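Local coordinates for protein putative esterase (Uncultured bacterium, PDB 7C4D) that probably hydrolyses carboxylic esters, as a marine bacterial esterase of the alpha/beta hydrolase fold, at residues M69-I82 / M97-H109. Sequence-based numbering, arbitrary orientation. Where two conformers were deposited one is given.
With ACT (acetate ion), chain D.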
loop_
_atom_site.group_PDB
_atom_site.type_symbol
_atom_site.label_atom_id
_atom_site.label_comp_id
_atom_site.label_asym_id
_atom_site.label_seq_id
_atom_site.Cartn_x
_atom_site.Cartn_y
_atom_site.Cartn_z
ATOM N N MET A 69 4.717 -5.484 12.344
ATOM C CA MET A 69 4.162 -4.764 11.210
ATOM C C MET A 69 2.700 -4.396 11.473
ATOM O O MET A 69 1.884 -4.442 10.559
ATOM C CB MET A 69 4.121 -5.711 10.009
ATOM C CG MET A 69 5.266 -5.590 9.112
ATOM S SD MET A 69 4.961 -6.714 7.766
ATOM C CE MET A 69 4.103 -5.633 6.622
ATOM N N SER A 70 2.353 -4.067 12.717
ATOM C CA SER A 70 1.000 -3.655 13.037
ATOM C C SER A 70 0.744 -2.275 12.406
ATOM O O SER A 70 1.705 -1.576 12.111
ATOM C CB SER A 70 0.865 -3.621 14.528
ATOM O OG SER A 70 1.426 -2.431 15.055
ATOM N N TYR A 71 -0.529 -1.864 12.265
ATOM C CA TYR A 71 -0.903 -0.627 11.611
ATOM C C TYR A 71 -0.523 0.513 12.531
ATOM O O TYR A 71 -0.265 1.638 12.092
ATOM C CB TYR A 71 -2.384 -0.621 11.225
ATOM C CG TYR A 71 -2.684 -1.440 9.992
ATOM C CD1 TYR A 71 -2.083 -1.106 8.779
ATOM C CD2 TYR A 71 -3.601 -2.485 9.997
ATOM C CE1 TYR A 71 -2.272 -1.856 7.639
ATOM C CE2 TYR A 71 -3.866 -3.208 8.840
ATOM C CZ TYR A 71 -3.184 -2.891 7.661
ATOM O OH TYR A 71 -3.354 -3.519 6.458
ATOM N N GLU A 72 -0.463 0.182 13.818
ATOM C CA GLU A 72 -0.058 1.155 14.818
ATOM C C GLU A 72 1.386 1.576 14.537
ATOM O O GLU A 72 1.708 2.760 14.558
ATOM C CB GLU A 72 -0.219 0.543 16.210
ATOM C CG GLU A 72 0.303 1.406 17.337
ATOM C CD GLU A 72 -0.551 2.625 17.628
ATOM O OE1 GLU A 72 0.039 3.705 17.829
ATOM O OE2 GLU A 72 -1.799 2.487 17.661
ATOM N N SER A 73 2.247 0.592 14.269
ATOM C CA SER A 73 3.674 0.836 14.134
ATOM C C SER A 73 3.943 1.513 12.796
ATOM O O SER A 73 4.748 2.442 12.745
ATOM C CB SER A 73 4.502 -0.438 14.288
ATOM O OG SER A 73 4.278 -1.339 13.220
ATOM N N MET A 74 3.251 1.030 11.745
ATOM C CA MET A 74 3.355 1.589 10.401
ATOM C C MET A 74 2.863 3.030 10.393
ATOM O O MET A 74 3.540 3.869 9.837
ATOM C CB MET A 74 2.649 0.712 9.364
ATOM C CG MET A 74 3.398 -0.594 9.171
ATOM S SD MET A 74 3.090 -1.672 7.767
ATOM C CE MET A 74 1.429 -2.208 8.154
ATOM N N ALA A 75 1.787 3.329 11.154
ATOM C CA ALA A 75 1.259 4.678 11.337
ATOM C C ALA A 75 2.286 5.571 11.997
ATOM O O ALA A 75 2.375 6.761 11.676
ATOM C CB ALA A 75 -0.011 4.673 12.157
ATOM N N GLU A 76 3.027 4.987 12.955
ATOM C CA GLU A 76 4.031 5.740 13.689
ATOM C C GLU A 76 5.218 6.087 12.790
ATOM O O GLU A 76 5.752 7.192 12.886
ATOM C CB GLU A 76 4.481 5.028 14.981
ATOM C CG GLU A 76 5.021 6.023 16.011
ATOM C CD GLU A 76 3.988 7.072 16.404
ATOM O OE1 GLU A 76 2.790 6.702 16.524
ATOM O OE2 GLU A 76 4.364 8.256 16.547
ATOM N N ASP A 77 5.665 5.099 12.006
ATOM C CA ASP A 77 6.651 5.284 10.938
ATOM C C ASP A 77 6.286 6.469 10.048
ATOM O O ASP A 77 7.121 7.353 9.828
ATOM C CB ASP A 77 6.783 4.034 10.069
ATOM C CG ASP A 77 7.350 2.826 10.805
ATOM O OD1 ASP A 77 7.832 2.998 11.966
ATOM O OD2 ASP A 77 7.325 1.731 10.211
ATOM N N LEU A 78 5.016 6.496 9.613
ATOM C CA LEU A 78 4.463 7.584 8.819
ATOM C C LEU A 78 4.562 8.891 9.586
ATOM O O LEU A 78 5.056 9.883 9.036
ATOM C CB LEU A 78 3.016 7.276 8.390
ATOM C CG LEU A 78 2.368 8.334 7.488
ATOM C CD1 LEU A 78 3.246 8.652 6.263
ATOM C CD2 LEU A 78 0.980 7.870 7.060
ATOM N N HIS A 79 4.109 8.879 10.858
ATOM C CA HIS A 79 4.097 10.090 11.690
ATOM C C HIS A 79 5.511 10.672 11.880
ATOM O O HIS A 79 5.741 11.883 11.759
ATOM C CB HIS A 79 3.402 9.808 13.030
ATOM C CG HIS A 79 3.316 10.986 13.932
ATOM N ND1 HIS A 79 3.193 10.855 15.294
ATOM C CD2 HIS A 79 3.311 12.313 13.681
ATOM C CE1 HIS A 79 3.127 12.047 15.845
ATOM N NE2 HIS A 79 3.191 12.953 14.881
ATOM N N GLU A 80 6.472 9.779 12.155
ATOM C CA GLU A 80 7.881 10.131 12.295
ATOM C C GLU A 80 8.464 10.690 10.989
ATOM O O GLU A 80 9.212 11.666 11.021
ATOM C CB GLU A 80 8.719 8.917 12.726
ATOM C CG GLU A 80 8.397 8.388 14.117
ATOM C CD GLU A 80 8.366 9.419 15.235
ATOM O OE1 GLU A 80 7.517 9.265 16.154
ATOM O OE2 GLU A 80 9.190 10.370 15.190
ATOM N N PHE A 81 8.148 10.056 9.852
ATOM C CA PHE A 81 8.548 10.562 8.543
ATOM C C PHE A 81 8.085 12.003 8.318
ATOM O O PHE A 81 8.857 12.860 7.863
ATOM C CB PHE A 81 8.153 9.610 7.411
ATOM C CG PHE A 81 8.409 10.203 6.054
ATOM C CD1 PHE A 81 9.656 10.117 5.463
ATOM C CD2 PHE A 81 7.429 10.945 5.421
ATOM C CE1 PHE A 81 9.892 10.707 4.229
ATOM C CE2 PHE A 81 7.665 11.526 4.185
ATOM C CZ PHE A 81 8.895 11.401 3.581
ATOM N N ILE A 82 6.818 12.272 8.651
ATOM C CA ILE A 82 6.234 13.588 8.469
ATOM C C ILE A 82 6.941 14.611 9.371
ATOM O O ILE A 82 7.211 15.740 8.941
ATOM C CB ILE A 82 4.698 13.469 8.643
ATOM C CG1 ILE A 82 4.094 12.804 7.388
ATOM C CG2 ILE A 82 4.072 14.817 8.914
ATOM C CD1 ILE A 82 2.735 12.172 7.556
ATOM N N MET A 97 -2.847 -2.155 1.899
ATOM C CA MET A 97 -2.218 -2.112 3.209
ATOM C C MET A 97 -1.849 -0.666 3.507
ATOM O O MET A 97 -2.066 -0.184 4.615
ATOM C CB MET A 97 -0.958 -2.987 3.282
ATOM C CG MET A 97 -0.187 -2.830 4.580
ATOM S SD MET A 97 1.382 -3.743 4.681
ATOM C CE MET A 97 2.515 -2.701 3.753
ATOM N N GLY A 98 -1.338 0.029 2.485
ATOM C CA GLY A 98 -0.987 1.445 2.593
ATOM C C GLY A 98 -2.206 2.319 2.912
ATOM O O GLY A 98 -2.104 3.295 3.655
ATOM N N GLY A 99 -3.368 1.882 2.442
ATOM C CA GLY A 99 -4.619 2.577 2.716
ATOM C C GLY A 99 -5.075 2.454 4.168
ATOM O O GLY A 99 -5.643 3.409 4.699
ATOM N N LYS A 100 -4.842 1.280 4.796
ATOM C CA LYS A 100 -5.177 1.111 6.212
ATOM C C LYS A 100 -4.242 1.917 7.096
ATOM O O LYS A 100 -4.684 2.540 8.063
ATOM C CB LYS A 100 -5.179 -0.358 6.627
ATOM C CG LYS A 100 -6.578 -0.938 6.744
ATOM C CD LYS A 100 -6.626 -2.446 6.791
ATOM C CE LYS A 100 -8.042 -2.927 6.563
ATOM N NZ LYS A 100 -8.145 -4.391 6.598
ATOM N N THR A 101 -2.938 1.893 6.781
ATOM C CA THR A 101 -1.991 2.735 7.511
ATOM C C THR A 101 -2.451 4.183 7.451
ATOM O O THR A 101 -2.437 4.896 8.451
ATOM C CB THR A 101 -0.577 2.563 6.926
ATOM O OG1 THR A 101 -0.174 1.204 7.054
ATOM C CG2 THR A 101 0.490 3.443 7.525
ATOM N N ALA A 102 -2.894 4.607 6.258
ATOM C CA ALA A 102 -3.239 6.007 6.070
ATOM C C ALA A 102 -4.492 6.341 6.883
ATOM O O ALA A 102 -4.538 7.374 7.530
ATOM C CB ALA A 102 -3.404 6.293 4.585
ATOM N N MET A 103 -5.487 5.447 6.865
ATOM C CA MET A 103 -6.699 5.630 7.651
ATOM C C MET A 103 -6.388 5.654 9.157
ATOM O O MET A 103 -6.861 6.568 9.839
ATOM C CB MET A 103 -7.721 4.549 7.311
ATOM C CG MET A 103 -8.406 4.785 6.004
ATOM S SD MET A 103 -9.778 3.651 5.776
ATOM C CE MET A 103 -8.949 2.149 5.238
ATOM N N TRP A 104 -5.526 4.722 9.638
ATOM C CA TRP A 104 -5.057 4.707 11.028
ATOM C C TRP A 104 -4.424 6.045 11.383
ATOM O O TRP A 104 -4.846 6.680 12.345
ATOM C CB TRP A 104 -4.053 3.571 11.283
ATOM C CG TRP A 104 -4.673 2.331 11.842
ATOM C CD1 TRP A 104 -5.404 1.400 11.166
ATOM C CD2 TRP A 104 -4.627 1.894 13.213
ATOM N NE1 TRP A 104 -5.811 0.406 12.014
ATOM C CE2 TRP A 104 -5.348 0.680 13.278
ATOM C CE3 TRP A 104 -4.032 2.394 14.378
ATOM C CZ2 TRP A 104 -5.499 -0.029 14.473
ATOM C CZ3 TRP A 104 -4.185 1.692 15.556
ATOM C CH2 TRP A 104 -4.911 0.499 15.603
ATOM N N PHE A 105 -3.427 6.460 10.574
ATOM C CA PHE A 105 -2.727 7.716 10.791
ATOM C C PHE A 105 -3.661 8.930 10.811
ATOM O O PHE A 105 -3.458 9.836 11.618
ATOM C CB PHE A 105 -1.519 7.895 9.861
ATOM C CG PHE A 105 -0.917 9.277 9.949
ATOM C CD1 PHE A 105 0.082 9.567 10.877
ATOM C CD2 PHE A 105 -1.366 10.306 9.119
ATOM C CE1 PHE A 105 0.575 10.863 10.999
ATOM C CE2 PHE A 105 -0.849 11.593 9.222
ATOM C CZ PHE A 105 0.119 11.865 10.160
ATOM N N THR A 106 -4.653 8.949 9.905
ATOM C CA THR A 106 -5.542 10.089 9.704
ATOM C C THR A 106 -6.499 10.250 10.895
ATOM O O THR A 106 -6.756 11.367 11.334
ATOM C CB THR A 106 -6.330 9.920 8.384
ATOM O OG1 THR A 106 -5.394 9.986 7.301
ATOM C CG2 THR A 106 -7.435 10.940 8.183
ATOM N N ALA A 107 -7.078 9.134 11.360
ATOM C CA ALA A 107 -7.922 9.111 12.548
ATOM C C ALA A 107 -7.131 9.536 13.812
ATOM O O ALA A 107 -7.594 10.369 14.573
ATOM C CB ALA A 107 -8.510 7.729 12.686
ATOM N N ALA A 108 -5.919 9.011 14.010
ATOM C CA ALA A 108 -5.018 9.404 15.095
ATOM C C ALA A 108 -4.526 10.841 14.989
ATOM O O ALA A 108 -4.172 11.409 16.025
ATOM C CB ALA A 108 -3.820 8.483 15.208
ATOM N N HIS A 109 -4.397 11.391 13.762
ATOM C CA HIS A 109 -3.815 12.720 13.603
ATOM C C HIS A 109 -4.510 13.539 12.511
ATOM O O HIS A 109 -3.844 14.038 11.603
ATOM C CB HIS A 109 -2.308 12.664 13.330
ATOM C CG HIS A 109 -1.503 11.953 14.356
ATOM N ND1 HIS A 109 -1.076 10.651 14.185
ATOM C CD2 HIS A 109 -1.045 12.351 15.564
ATOM C CE1 HIS A 109 -0.391 10.270 15.239
ATOM N NE2 HIS A 109 -0.352 11.303 16.092
HETATM C C ACT D . -2.301 -5.567 0.331
HETATM O O ACT D . -2.560 -5.900 -0.849
HETATM O OXT ACT D . -1.683 -4.525 0.625
HETATM C CH3 ACT D . -2.766 -6.452 1.514
#
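Tyr71 is the knob that helix 71-82 drives into helix 97-108, seated among Met97, Lys100, Thr101 and Trp104, and it illustrates how the successive atoms of one aromatic side chain can pass from Trp104 at CB, by Thr101 at the ring edge, to Lys100 at the tip. In the conformer of Trp104 described here, Tyr71 CB lies over its five-membered ring, 3.6 Å from the centroid and only 7° off the normal, a CH-pi contact. With CG turned anti to the carbonyl carbon (chi1 -77°), the ring runs on toward the start of the other helix. There the ring edge at Tyr71 CD1 meets Thr101 OG1, close to the ring plane, at 3.5 Å, and one face receives Lys100 CB, 3.6 Å from the ring centroid. Tyr71 OH passes Lys100 CD at 3.5 Å and hydrogen-bonds to the carbonyl of Ile202, while Lys100 NZ reaches those of Ser204 and Gly124. Reduced to an alanine, this position would keep the CB over Trp104 but is likely to leave a gap beside Lys100 and Thr101, and the Ile202 carbonyl without this donor.

Farther along, Phe105 returns the knob, settling among Ala75, Leu78, His79 and Ile82; Leu78 CD2 approaches Phe105 CG at 3.7 Å. Beyond it the His79 and His109 rings meet obliquely. The helices cross at -71°, their axes 8.6 Å apart at closest approach. Helix 97-108 follows what is probably the nucleophile elbow. The pair packs on the central sheet: Leu78 and Thr101 rest on strand 25-29, Ile82 and Phe105 on strand 90-95.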